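PDB 3N7L: neurotoxin from Clostridium botulinum, which probably binds gangliosides on nerve cells, this chain being the receptor-binding domain of a botulinum neurotoxin of serotype D/C. Local coordinates for residues 300-305 with 369-374; 314-319 with 330-335; 377-382 with 395-400. One frame throughout, in Å; residues are numbered along the deposited sequence.

Interaction 1 (300-305 with 369-374)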
ATOM      1  N   GLU A 300       0.526  -2.776  19.379  1.00 33.59           N
ATOM      2  CA  GLU A 300      -0.063  -2.510  20.693  1.00 29.99           C
ATOM      3  C   GLU A 300      -0.003  -1.100  21.288  1.00 27.15           C
ATOM      4  O   GLU A 300      -0.189  -0.940  22.493  1.00 26.59           O
ATOM      5  CB  GLU A 300       0.515  -3.500  21.706  1.00 32.55           C
ATOM      6  CG  GLU A 300      -0.015  -4.909  21.528  1.00 34.94           C
ATOM      7  CD  GLU A 300      -1.490  -5.008  21.862  1.00 37.40           C
ATOM      8  OE1 GLU A 300      -1.845  -4.835  23.047  1.00 39.27           O
ATOM      9  OE2 GLU A 300      -2.296  -5.250  20.940  1.00 40.81           O
ATOM     10  N   ASN A 301       0.247  -0.081  20.473  1.00 24.52           N
ATOM     11  CA  ASN A 301       0.296   1.290  20.992  1.00 22.59           C
ATOM     12  C   ASN A 301      -1.082   1.755  21.461  1.00 21.74           C
ATOM     13  O   ASN A 301      -2.104   1.364  20.892  1.00 21.98           O
ATOM     14  CB  ASN A 301       0.773   2.275  19.915  1.00 21.01           C
ATOM     15  CG  ASN A 301       2.261   2.179  19.630  1.00 22.20           C
ATOM     16  OD1 ASN A 301       2.956   1.288  20.122  1.00 23.81           O
ATOM     17  ND2 ASN A 301       2.755   3.106  18.818  1.00 17.65           N
ATOM     18  N   VAL A 302      -1.108   2.577  22.506  1.00 20.39           N
ATOM     19  CA  VAL A 302      -2.359   3.140  23.005  1.00 20.97           C
ATOM     20  C   VAL A 302      -2.331   4.583  22.502  1.00 19.86           C
ATOM     21  O   VAL A 302      -1.334   5.286  22.683  1.00 20.64           O
ATOM     22  CB  VAL A 302      -2.433   3.114  24.548  1.00 20.86           C
ATOM     23  CG1 VAL A 302      -3.804   3.612  25.012  1.00 19.06           C
ATOM     24  CG2 VAL A 302      -2.206   1.688  25.054  1.00 21.61           C
ATOM     25  N   LEU A 303      -3.415   5.023  21.869  1.00 19.36           N
ATOM     26  CA  LEU A 303      -3.457   6.367  21.287  1.00 18.54           C
ATOM     27  C   LEU A 303      -4.852   6.990  21.282  1.00 19.47           C
ATOM     28  O   LEU A 303      -5.822   6.374  21.731  1.00 19.32           O
ATOM     29  CB  LEU A 303      -2.935   6.279  19.844  1.00 16.85           C
ATOM     30  CG  LEU A 303      -3.567   5.144  19.009  1.00 19.14           C
ATOM     31  CD1 LEU A 303      -4.963   5.534  18.553  1.00 15.86           C
ATOM     32  CD2 LEU A 303      -2.690   4.826  17.792  1.00 19.85           C
ATOM     33  N   TYR A 304      -4.945   8.224  20.789  1.00 18.19           N
ATOM     34  CA  TYR A 304      -6.235   8.894  20.673  1.00 17.73           C
ATOM     35  C   TYR A 304      -6.247   9.741  19.398  1.00 18.92           C
ATOM     36  O   TYR A 304      -5.214   9.913  18.742  1.00 18.21           O
ATOM     37  CB  TYR A 304      -6.566   9.745  21.917  1.00 18.01           C
ATOM     38  CG  TYR A 304      -5.654  10.925  22.200  1.00 19.21           C
ATOM     39  CD1 TYR A 304      -4.447  10.754  22.871  1.00 19.23           C
ATOM     40  CD2 TYR A 304      -6.025  12.223  21.826  1.00 20.12           C
ATOM     41  CE1 TYR A 304      -3.625  11.846  23.173  1.00 22.76           C
ATOM     42  CE2 TYR A 304      -5.216  13.321  22.120  1.00 20.31           C
ATOM     43  CZ  TYR A 304      -4.017  13.126  22.794  1.00 23.28           C
ATOM     44  OH  TYR A 304      -3.205  14.203  23.082  1.00 23.92           O
ATOM     45  N   PHE A 305      -7.415  10.253  19.036  1.00 18.44           N
ATOM     46  CA  PHE A 305      -7.540  11.038  17.815  1.00 20.75           C
ATOM     47  C   PHE A 305      -8.020  12.467  18.014  1.00 20.56           C
ATOM     48  O   PHE A 305      -9.003  12.712  18.703  1.00 21.19           O
ATOM     49  CB  PHE A 305      -8.496  10.342  16.835  1.00 19.40           C
ATOM     50  CG  PHE A 305      -8.108   8.932  16.498  1.00 20.34           C
ATOM     51  CD1 PHE A 305      -8.649   7.861  17.202  1.00 19.33           C
ATOM     52  CD2 PHE A 305      -7.199   8.673  15.471  1.00 19.80           C
ATOM     53  CE1 PHE A 305      -8.297   6.544  16.887  1.00 19.89           C
ATOM     54  CE2 PHE A 305      -6.840   7.370  15.149  1.00 17.72           C
ATOM     55  CZ  PHE A 305      -7.394   6.298  15.861  1.00 18.51           C
ATOM     56  N   ALA A 369      -6.833   4.017  29.178  1.00 28.07           N
ATOM     57  CA  ALA A 369      -5.558   4.180  28.487  1.00 28.02           C
ATOM     58  C   ALA A 369      -4.524   3.071  28.724  1.00 27.57           C
ATOM     59  O   ALA A 369      -3.327   3.317  28.623  1.00 28.51           O
ATOM     60  CB  ALA A 369      -4.953   5.543  28.831  1.00 27.38           C
ATOM     61  N   THR A 370      -4.980   1.862  29.052  1.00 27.31           N
ATOM     62  CA  THR A 370      -4.066   0.729  29.234  1.00 28.38           C
ATOM     63  C   THR A 370      -4.209  -0.145  27.984  1.00 28.94           C
ATOM     64  O   THR A 370      -4.943   0.208  27.059  1.00 28.47           O
ATOM     65  CB  THR A 370      -4.420  -0.142  30.478  1.00 28.78           C
ATOM     66  OG1 THR A 370      -5.742  -0.681  30.335  1.00 29.39           O
ATOM     67  CG2 THR A 370      -4.337   0.686  31.765  1.00 28.08           C
ATOM     68  N   THR A 371      -3.515  -1.278  27.947  1.00 28.64           N
ATOM     69  CA  THR A 371      -3.616  -2.173  26.797  1.00 28.59           C
ATOM     70  C   THR A 371      -4.770  -3.166  26.956  1.00 28.88           C
ATOM     71  O   THR A 371      -4.938  -4.078  26.142  1.00 27.98           O
ATOM     72  CB  THR A 371      -2.304  -2.952  26.574  1.00 28.83           C
ATOM     73  OG1 THR A 371      -1.827  -3.450  27.828  1.00 30.88           O
ATOM     74  CG2 THR A 371      -1.247  -2.056  25.947  1.00 28.86           C
ATOM     75  N   ASN A 372      -5.569  -2.980  28.004  1.00 29.39           N
ATOM     76  CA  ASN A 372      -6.714  -3.846  28.254  1.00 29.95           C
ATOM     77  C   ASN A 372      -7.856  -3.406  27.351  1.00 30.05           C
ATOM     78  O   ASN A 372      -8.252  -2.241  27.358  1.00 28.38           O
ATOM     79  CB  ASN A 372      -7.130  -3.764  29.723  1.00 33.71           C
ATOM     80  CG  ASN A 372      -6.034  -4.236  30.659  1.00 37.01           C
ATOM     81  OD1 ASN A 372      -5.578  -5.378  30.569  1.00 37.66           O
ATOM     82  ND2 ASN A 372      -5.598  -3.358  31.557  1.00 37.78           N
ATOM     83  N   ARG A 373      -8.381  -4.350  26.574  1.00 29.62           N
ATOM     84  CA  ARG A 373      -9.448  -4.062  25.626  1.00 29.74           C
ATOM     85  C   ARG A 373     -10.853  -4.168  26.194  1.00 29.83           C
ATOM     86  O   ARG A 373     -11.163  -5.094  26.947  1.00 30.87           O
ATOM     87  CB  ARG A 373      -9.311  -4.992  24.421  1.00 29.44           C
ATOM     88  CG  ARG A 373      -7.920  -4.975  23.815  1.00 28.47           C
ATOM     89  CD  ARG A 373      -7.799  -5.934  22.647  1.00 29.29           C
ATOM     90  NE  ARG A 373      -6.455  -5.909  22.077  1.00 27.28           N
ATOM     91  CZ  ARG A 373      -6.095  -6.581  20.988  1.00 30.07           C
ATOM     92  NH1 ARG A 373      -4.850  -6.500  20.537  1.00 31.99           N
ATOM     93  NH2 ARG A 373      -6.980  -7.334  20.346  1.00 28.89           N
ATOM     94  N   LEU A 374     -11.704  -3.220  25.811  1.00 28.63           N
ATOM     95  CA  LEU A 374     -13.095  -3.185  26.259  1.00 27.94           C
ATOM     96  C   LEU A 374     -14.068  -3.350  25.099  1.00 27.29           C
ATOM     97  O   LEU A 374     -15.236  -3.661  25.304  1.00 27.78           O
ATOM     98  CB  LEU A 374     -13.403  -1.858  26.954  1.00 28.88           C
ATOM     99  CG  LEU A 374     -12.629  -1.523  28.227  1.00 28.67           C
ATOM    100  CD1 LEU A 374     -13.123  -0.194  28.778  1.00 27.28           C
ATOM    101  CD2 LEU A 374     -12.823  -2.634  29.248  1.00 26.99           C
TER
HETATM  102  O   HOH W   1      -4.190  -5.200  23.965  1.00 29.43           O

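Interaction 2 (314-319 with 330-335)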
ATOM      1  N   TYR A 314     -11.191  18.974  18.528  1.00 22.78           N
ATOM      2  CA  TYR A 314     -11.916  18.016  19.330  1.00 22.18           C
ATOM      3  C   TYR A 314     -11.118  16.723  19.344  1.00 21.91           C
ATOM      4  O   TYR A 314     -10.148  16.573  18.601  1.00 20.90           O
ATOM      5  CB  TYR A 314     -13.299  17.740  18.721  1.00 21.27           C
ATOM      6  CG  TYR A 314     -14.158  18.971  18.513  1.00 21.97           C
ATOM      7  CD1 TYR A 314     -13.943  19.828  17.431  1.00 23.55           C
ATOM      8  CD2 TYR A 314     -15.170  19.291  19.416  1.00 22.43           C
ATOM      9  CE1 TYR A 314     -14.721  20.982  17.254  1.00 23.14           C
ATOM     10  CE2 TYR A 314     -15.951  20.439  19.254  1.00 22.75           C
ATOM     11  CZ  TYR A 314     -15.721  21.279  18.174  1.00 24.32           C
ATOM     12  OH  TYR A 314     -16.483  22.420  18.032  1.00 25.84           O
ATOM     13  N   SER A 315     -11.513  15.804  20.213  1.00 20.18           N
ATOM     14  CA  SER A 315     -10.875  14.497  20.261  1.00 21.38           C
ATOM     15  C   SER A 315     -12.036  13.529  20.084  1.00 21.28           C
ATOM     16  O   SER A 315     -13.169  13.845  20.457  1.00 20.63           O
ATOM     17  CB  SER A 315     -10.178  14.259  21.604  1.00 21.75           C
ATOM     18  OG  SER A 315     -11.071  14.419  22.687  1.00 26.11           O
ATOM     19  N   LEU A 316     -11.777  12.373  19.483  1.00 20.84           N
ATOM     20  CA  LEU A 316     -12.843  11.404  19.303  1.00 21.71           C
ATOM     21  C   LEU A 316     -13.101  10.756  20.657  1.00 21.46           C
ATOM     22  O   LEU A 316     -12.168  10.500  21.415  1.00 20.40           O
ATOM     23  CB  LEU A 316     -12.450  10.356  18.257  1.00 21.48           C
ATOM     24  CG  LEU A 316     -12.160  10.933  16.866  1.00 24.94           C
ATOM     25  CD1 LEU A 316     -12.072   9.800  15.850  1.00 23.82           C
ATOM     26  CD2 LEU A 316     -13.260  11.921  16.466  1.00 24.39           C
ATOM     27  N   GLY A 317     -14.370  10.526  20.968  1.00 21.00           N
ATOM     28  CA  GLY A 317     -14.720   9.917  22.239  1.00 21.55           C
ATOM     29  C   GLY A 317     -16.172   9.477  22.261  1.00 21.50           C
ATOM     30  O   GLY A 317     -16.995   9.964  21.481  1.00 22.13           O
ATOM     31  N   MET A 318     -16.487   8.545  23.152  1.00 22.11           N
ATOM     32  CA  MET A 318     -17.848   8.040  23.277  1.00 22.20           C
ATOM     33  C   MET A 318     -18.757   9.113  23.849  1.00 21.91           C
ATOM     34  O   MET A 318     -18.307   9.986  24.582  1.00 21.55           O
ATOM     35  CB  MET A 318     -17.881   6.817  24.201  1.00 24.12           C
ATOM     36  CG  MET A 318     -17.129   5.604  23.669  1.00 25.56           C
ATOM     37  SD  MET A 318     -17.155   4.212  24.839  1.00 29.23           S
ATOM     38  CE  MET A 318     -15.895   4.745  25.993  1.00 24.45           C
ATOM     39  N   TYR A 319     -20.036   9.051  23.501  1.00 21.07           N
ATOM     40  CA  TYR A 319     -21.017   9.994  24.021  1.00 21.97           C
ATOM     41  C   TYR A 319     -22.346   9.263  24.123  1.00 21.93           C
ATOM     42  O   TYR A 319     -22.506   8.194  23.536  1.00 21.56           O
ATOM     43  CB  TYR A 319     -21.139  11.227  23.109  1.00 21.04           C
ATOM     44  CG  TYR A 319     -21.704  10.956  21.734  1.00 21.32           C
ATOM     45  CD1 TYR A 319     -23.071  11.051  21.492  1.00 22.10           C
ATOM     46  CD2 TYR A 319     -20.869  10.605  20.673  1.00 20.14           C
ATOM     47  CE1 TYR A 319     -23.596  10.801  20.224  1.00 20.90           C
ATOM     48  CE2 TYR A 319     -21.384  10.354  19.403  1.00 18.58           C
ATOM     49  CZ  TYR A 319     -22.744  10.453  19.189  1.00 19.79           C
ATOM     50  OH  TYR A 319     -23.262  10.186  17.947  1.00 18.51           O
ATOM     51  N   VAL A 330     -22.049   1.833  21.564  1.00 22.59           N
ATOM     52  CA  VAL A 330     -21.873   3.199  22.030  1.00 21.99           C
ATOM     53  C   VAL A 330     -21.282   3.997  20.865  1.00 21.51           C
ATOM     54  O   VAL A 330     -20.248   3.627  20.300  1.00 21.25           O
ATOM     55  CB  VAL A 330     -20.949   3.252  23.283  1.00 24.47           C
ATOM     56  CG1 VAL A 330     -19.625   2.556  22.991  1.00 30.01           C
ATOM     57  CG2 VAL A 330     -20.719   4.700  23.704  1.00 24.52           C
ATOM     58  N   PRO A 331     -21.944   5.094  20.476  1.00 18.27           N
ATOM     59  CA  PRO A 331     -21.421   5.885  19.361  1.00 18.77           C
ATOM     60  C   PRO A 331     -20.148   6.635  19.702  1.00 20.07           C
ATOM     61  O   PRO A 331     -19.900   6.971  20.859  1.00 20.60           O
ATOM     62  CB  PRO A 331     -22.566   6.838  19.058  1.00 18.88           C
ATOM     63  CG  PRO A 331     -23.074   7.145  20.438  1.00 17.71           C
ATOM     64  CD  PRO A 331     -23.098   5.766  21.098  1.00 17.76           C
ATOM     65  N   LEU A 332     -19.353   6.900  18.674  1.00 19.65           N
ATOM     66  CA  LEU A 332     -18.117   7.641  18.816  1.00 20.04           C
ATOM     67  C   LEU A 332     -18.357   9.027  18.212  1.00 20.86           C
ATOM     68  O   LEU A 332     -18.848   9.139  17.086  1.00 20.90           O
ATOM     69  CB  LEU A 332     -16.990   6.943  18.058  1.00 21.50           C
ATOM     70  CG  LEU A 332     -15.623   7.578  18.304  1.00 22.89           C
ATOM     71  CD1 LEU A 332     -15.206   7.288  19.747  1.00 23.43           C
ATOM     72  CD2 LEU A 332     -14.602   7.019  17.324  1.00 25.23           C
ATOM     73  N   GLY A 333     -18.017  10.073  18.961  1.00 19.63           N
ATOM     74  CA  GLY A 333     -18.220  11.429  18.474  1.00 19.66           C
ATOM     75  C   GLY A 333     -16.998  12.315  18.593  1.00 19.19           C
ATOM     76  O   GLY A 333     -15.900  11.833  18.848  1.00 19.64           O
ATOM     77  N   ALA A 334     -17.185  13.617  18.392  1.00 21.09           N
ATOM     78  CA  ALA A 334     -16.086  14.578  18.474  1.00 20.93           C
ATOM     79  C   ALA A 334     -16.344  15.478  19.679  1.00 21.66           C
ATOM     80  O   ALA A 334     -17.276  16.280  19.679  1.00 22.01           O
ATOM     81  CB  ALA A 334     -16.011  15.404  17.191  1.00 20.72           C
ATOM     82  N   LEU A 335     -15.503  15.350  20.699  1.00 22.74           N
ATOM     83  CA  LEU A 335     -15.689  16.108  21.929  1.00 23.36           C
ATOM     84  C   LEU A 335     -14.522  17.002  22.322  1.00 23.92           C
ATOM     85  O   LEU A 335     -13.360  16.627  22.166  1.00 23.14           O
ATOM     86  CB  LEU A 335     -15.968  15.131  23.073  1.00 24.69           C
ATOM     87  CG  LEU A 335     -16.980  14.028  22.759  1.00 26.76           C
ATOM     88  CD1 LEU A 335     -16.918  12.943  23.826  1.00 27.10           C
ATOM     89  CD2 LEU A 335     -18.364  14.634  22.660  1.00 26.45           C
TER
HETATM   90  O   HOH W   2     -21.366   9.490  16.014  1.00 19.87           O

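Interaction 3 (377-382 with 395-400)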
ATOM      1  N   LEU A 377     -13.914  -0.961  17.429  1.00 19.37           N
ATOM      2  CA  LEU A 377     -14.521   0.131  16.673  1.00 18.95           C
ATOM      3  C   LEU A 377     -15.060  -0.352  15.335  1.00 19.49           C
ATOM      4  O   LEU A 377     -14.331  -0.937  14.539  1.00 20.78           O
ATOM      5  CB  LEU A 377     -13.502   1.256  16.423  1.00 18.28           C
ATOM      6  CG  LEU A 377     -14.042   2.476  15.651  1.00 18.17           C
ATOM      7  CD1 LEU A 377     -15.131   3.161  16.472  1.00 17.63           C
ATOM      8  CD2 LEU A 377     -12.917   3.460  15.368  1.00 17.22           C
ATOM      9  N   SER A 378     -16.339  -0.104  15.095  1.00 19.80           N
ATOM     10  CA  SER A 378     -16.954  -0.495  13.843  1.00 20.39           C
ATOM     11  C   SER A 378     -17.711   0.707  13.273  1.00 20.39           C
ATOM     12  O   SER A 378     -17.457   1.852  13.654  1.00 18.93           O
ATOM     13  CB  SER A 378     -17.900  -1.678  14.060  1.00 23.22           C
ATOM     14  OG  SER A 378     -18.306  -2.234  12.822  1.00 25.58           O
ATOM     15  N   ILE A 379     -18.651   0.442  12.376  1.00 20.00           N
ATOM     16  CA  ILE A 379     -19.417   1.501  11.736  1.00 19.18           C
ATOM     17  C   ILE A 379     -20.807   0.966  11.426  1.00 21.02           C
ATOM     18  O   ILE A 379     -20.989  -0.235  11.259  1.00 21.72           O
ATOM     19  CB  ILE A 379     -18.704   1.936  10.429  1.00 19.44           C
ATOM     20  CG1 ILE A 379     -19.350   3.183   9.834  1.00 20.28           C
ATOM     21  CG2 ILE A 379     -18.746   0.795   9.417  1.00 20.11           C
ATOM     22  CD1 ILE A 379     -18.523   3.776   8.686  1.00 19.57           C
ATOM     23  N   GLY A 380     -21.792   1.851  11.356  1.00 21.36           N
ATOM     24  CA  GLY A 380     -23.139   1.399  11.055  1.00 22.57           C
ATOM     25  C   GLY A 380     -24.125   2.544  11.016  1.00 22.63           C
ATOM     26  O   GLY A 380     -23.835   3.649  11.479  1.00 20.97           O
ATOM     27  N   SER A 381     -25.301   2.286  10.459  1.00 21.24           N
ATOM     28  CA  SER A 381     -26.312   3.319  10.378  1.00 21.89           C
ATOM     29  C   SER A 381     -27.343   3.129  11.484  1.00 21.98           C
ATOM     30  O   SER A 381     -27.885   2.040  11.661  1.00 22.48           O
ATOM     31  CB  SER A 381     -26.986   3.286   9.007  1.00 24.15           C
ATOM     32  OG  SER A 381     -27.912   4.353   8.876  1.00 28.77           O
ATOM     33  N   TYR A 382     -27.593   4.193  12.238  1.00 20.88           N
ATOM     34  CA  TYR A 382     -28.561   4.149  13.315  1.00 20.95           C
ATOM     35  C   TYR A 382     -29.476   5.363  13.269  1.00 22.16           C
ATOM     36  O   TYR A 382     -29.071   6.456  12.855  1.00 19.53           O
ATOM     37  CB  TYR A 382     -27.848   4.068  14.662  1.00 20.84           C
ATOM     38  CG  TYR A 382     -26.957   2.860  14.756  1.00 22.92           C
ATOM     39  CD1 TYR A 382     -25.623   2.917  14.340  1.00 22.73           C
ATOM     40  CD2 TYR A 382     -27.461   1.635  15.199  1.00 24.04           C
ATOM     41  CE1 TYR A 382     -24.816   1.791  14.360  1.00 23.50           C
ATOM     42  CE2 TYR A 382     -26.659   0.495  15.219  1.00 25.61           C
ATOM     43  CZ  TYR A 382     -25.339   0.582  14.797  1.00 26.06           C
ATOM     44  OH  TYR A 382     -24.548  -0.542  14.797  1.00 29.40           O
ATOM     45  N   GLU A 395     -31.547   8.638  10.190  1.00 18.49           N
ATOM     46  CA  GLU A 395     -30.531   7.608  10.022  1.00 19.71           C
ATOM     47  C   GLU A 395     -29.184   8.296   9.828  1.00 20.59           C
ATOM     48  O   GLU A 395     -29.052   9.193   8.999  1.00 20.68           O
ATOM     49  CB  GLU A 395     -30.845   6.735   8.797  1.00 20.93           C
ATOM     50  CG  GLU A 395     -31.991   5.734   9.008  1.00 23.05           C
ATOM     51  CD  GLU A 395     -31.566   4.487   9.787  1.00 26.07           C
ATOM     52  OE1 GLU A 395     -32.450   3.797  10.341  1.00 27.01           O
ATOM     53  OE2 GLU A 395     -30.353   4.184   9.836  1.00 26.45           O
ATOM     54  N   TYR A 396     -28.196   7.886  10.611  1.00 19.46           N
ATOM     55  CA  TYR A 396     -26.852   8.433  10.516  1.00 18.04           C
ATOM     56  C   TYR A 396     -25.868   7.281  10.443  1.00 19.42           C
ATOM     57  O   TYR A 396     -25.956   6.329  11.228  1.00 17.16           O
ATOM     58  CB  TYR A 396     -26.507   9.291  11.749  1.00 18.73           C
ATOM     59  CG  TYR A 396     -27.250  10.608  11.824  1.00 18.18           C
ATOM     60  CD1 TYR A 396     -27.002  11.623  10.898  1.00 20.20           C
ATOM     61  CD2 TYR A 396     -28.228  10.821  12.789  1.00 20.19           C
ATOM     62  CE1 TYR A 396     -27.720  12.822  10.933  1.00 19.98           C
ATOM     63  CE2 TYR A 396     -28.951  12.013  12.832  1.00 20.98           C
ATOM     64  CZ  TYR A 396     -28.692  13.007  11.900  1.00 20.72           C
ATOM     65  OH  TYR A 396     -29.416  14.180  11.926  1.00 23.03           O
ATOM     66  N   LEU A 397     -24.942   7.362   9.492  1.00 18.04           N
ATOM     67  CA  LEU A 397     -23.907   6.348   9.353  1.00 17.95           C
ATOM     68  C   LEU A 397     -22.850   6.884  10.307  1.00 19.46           C
ATOM     69  O   LEU A 397     -22.312   7.978  10.104  1.00 16.24           O
ATOM     70  CB  LEU A 397     -23.377   6.312   7.920  1.00 18.53           C
ATOM     71  CG  LEU A 397     -22.260   5.311   7.613  1.00 19.62           C
ATOM     72  CD1 LEU A 397     -22.712   3.886   7.968  1.00 19.24           C
ATOM     73  CD2 LEU A 397     -21.890   5.411   6.141  1.00 15.58           C
ATOM     74  N   ILE A 398     -22.561   6.119  11.355  1.00 16.14           N
ATOM     75  CA  ILE A 398     -21.626   6.577  12.365  1.00 16.26           C
ATOM     76  C   ILE A 398     -20.597   5.561  12.825  1.00 18.53           C
ATOM     77  O   ILE A 398     -20.775   4.354  12.662  1.00 18.01           O
ATOM     78  CB  ILE A 398     -22.375   6.988  13.646  1.00 18.08           C
ATOM     79  CG1 ILE A 398     -23.098   5.757  14.220  1.00 15.99           C
ATOM     80  CG2 ILE A 398     -23.385   8.098  13.349  1.00 16.13           C
ATOM     81  CD1 ILE A 398     -23.486   5.888  15.680  1.00 16.52           C
ATOM     82  N   PRO A 399     -19.493   6.051  13.405  1.00 18.79           N
ATOM     83  CA  PRO A 399     -18.457   5.155  13.911  1.00 19.93           C
ATOM     84  C   PRO A 399     -19.098   4.707  15.232  1.00 19.77           C
ATOM     85  O   PRO A 399     -19.669   5.530  15.950  1.00 18.20           O
ATOM     86  CB  PRO A 399     -17.258   6.085  14.101  1.00 20.18           C
ATOM     87  CG  PRO A 399     -17.894   7.387  14.435  1.00 21.17           C
ATOM     88  CD  PRO A 399     -19.082   7.463  13.516  1.00 18.72           C
ATOM     89  N   VAL A 400     -19.031   3.417  15.536  1.00 20.23           N
ATOM     90  CA  VAL A 400     -19.659   2.885  16.737  1.00 21.73           C
ATOM     91  C   VAL A 400     -18.791   1.808  17.376  1.00 22.99           C
ATOM     92  O   VAL A 400     -18.098   1.065  16.689  1.00 22.54           O
ATOM     93  CB  VAL A 400     -21.054   2.280  16.382  1.00 24.62           C
ATOM     94  CG1 VAL A 400     -20.878   1.106  15.429  1.00 24.02           C
ATOM     95  CG2 VAL A 400     -21.794   1.850  17.634  1.00 26.03           C
TER

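Interaction 1 (300-305 with 369-374)
E300 and R373 meet through the ends of their side chains, which cross at about a right angle. The carboxylate and guanidinium planes are nearly coplanar, 27° apart, and OE2 of E300 lies in the guanidinium plane at its edge. It takes one hydrogen bond there, from R373 NH1 to E300 OE2 at 2.9 Å, on the syn side of the carboxylate, as part of a salt bridge. The arginine reaches this far because its chain is extended from CG to NE, while the glutamate bends at chi2 (-67°), which turns CD aside. A water completes the link: it donates to E300 OE1 and T371 O and accepts from R373 NE at 3.0 Å. Both carboxylate oxygens are therefore engaged, one directly and one through water.

Beside this polar link V302 points toward the turn and straddles its backbone. CG1, anti to the backbone N (chi1 -176°), rests 3.7 Å from A369 O, and CG2 of V302 lies 3.7 Å from T370 O. T371 CG2 comes in across that second methyl, 4.0 Å from V302 CG2. The turn is an ST turn: T370 OG1 accepts from N372 N at 3.3 Å and from the side-chain ND2 of N372, and is also hydrogen-bonded to S367 O.

The contact thus joins the start of strand 302-308 to the turn leading into strand 373-384. Strand 348-354 flanks the salt bridge, with I349 touching both E300 and R373; F364 adds a cation-pi contact to the arginine, and R343 of helix 339-345 touches A369.

Interaction 2 (314-319 with 330-335)
S315 with L335 and G317 with G333 are the hydrogen-bonded pairs of these two antiparallel strands, each pair joined by two backbone bonds. S315 N donates to L335 O at 2.8 Å, and G333 N to G317 O at 2.7 Å. Further on the bonding thins, since Y319 N gives P331 O only a weak hydrogen bond. At the non-hydrogen-bonded positions CA-H...O contacts take over, as from L316 CA to G333 O at 3.1 Å.

The aromatic contact belongs to Y319. P331 CG sits over one face of its ring, offset toward the rim, in a CH-pi interaction 3.7 Å from the centroid. The chi1 of 66° puts Y319 CG between its own backbone N and carbonyl carbon, and the ring lies against the partner strand. Its edge meets the backbone of G333, where CD2 of Y319 is 3.4 Å from G333 N; with no side chain on the glycine, the ring can come this close. A water in the ring plane accepts from Y319 OH at 2.8 Å and donates to L332 O. Y319 O, by contrast, is buried against the P331 ring and finds no hydrogen-bond partner in the model.

Apolar side chains meet on the face of L316 and M318. M318 crosses V330 at about a right angle, its SD 3.5 Å from V330 CG1, and L316 meets L332 through CD1 and CD2, 4.0 Å apart. On the face of S315 the packing is on backbone instead: L335 swings back so that its CD1 lies against the main chain of G317 and M318.

Together these strands form a beta hairpin, with residues 320-329 between the segments, in the C-terminal receptor-binding region, which belongs to the beta-trefoil class.

Interaction 3 (377-382 with 395-400)
Y382 turns the edge of its ring toward I398, whose CG1 lies near the ring plane, 3.8 Å from Y382 CD1. Its CG is anti to the carbonyl carbon (chi1 -59°), and the ring leans back past G380, which has no side chain to obstruct it. V400 CG1 approaches the same ring obliquely, 4.1 Å from Y382 CE1, and L325 and L329 pack beside it. The Y396 ring leads away from the partner strand: its CB is the nearest side-chain atom to Y382 O, at 4.0 Å, and the ring lies obliquely to that oxygen, while its hydroxyl is hydrogen-bonded to D389 and K262. The carboxylate of E395 is the third flat group. S381 OG donates to E395 OE2 at 2.6 Å, nearly along the C-O axis of the acid, whose chain is bent at chi2 (-79°) to fold the group back across the strand pair; E395 also touches a crystal neighbour, so its exact pose may owe something to packing.

On the face shared by I379, S381, L397 and P399, I379 CG1 meets L397 CD1 at 3.9 Å. The same leucine methyl lies over the backbone of G380, 3.6 Å from G380 C. Y254 touches both I379 and L397, and F268 touches I379 and P399, so that part of the face is covered, while S381 at the end is exposed.

Six backbone hydrogen bonds tie the strands, two in each of the pairs S378 with V400, G380 with I398 and Y382 with Y396. The shortest runs from S378 N to V400 O, 2.6 Å. Between them come CA-H...O contacts, such as S381 CA to Y396 O at 3.1 Å.

Such regular antiparallel pairing, its two strands successive in the chain, is a long beta hairpin, one of those from which a beta-trefoil domain is built.

In the fold
All three contacts lie in the C-terminal receptor-binding region and reach one curled antiparallel sheet. Along the chain, interaction 2 falls between the two segments of interaction 1, and interaction 3 follows. Interactions 2 and 3 are closest, with centres about 12 Å apart: strands 329-335 and 394-402 are neighbours, and L332 N probably bonds to P399 O. Interactions 1 and 2 have centres about 15 Å apart and meet through adjacent strands 302-308 and 313-318, with F305 O and L316 N a probable hydrogen bond. Interactions 1 and 3, about 21 Å between centres, share strand 373-384. Two contacts hold hairpins together and the third ties a strand start to a turn, all within one trefoil-type domain.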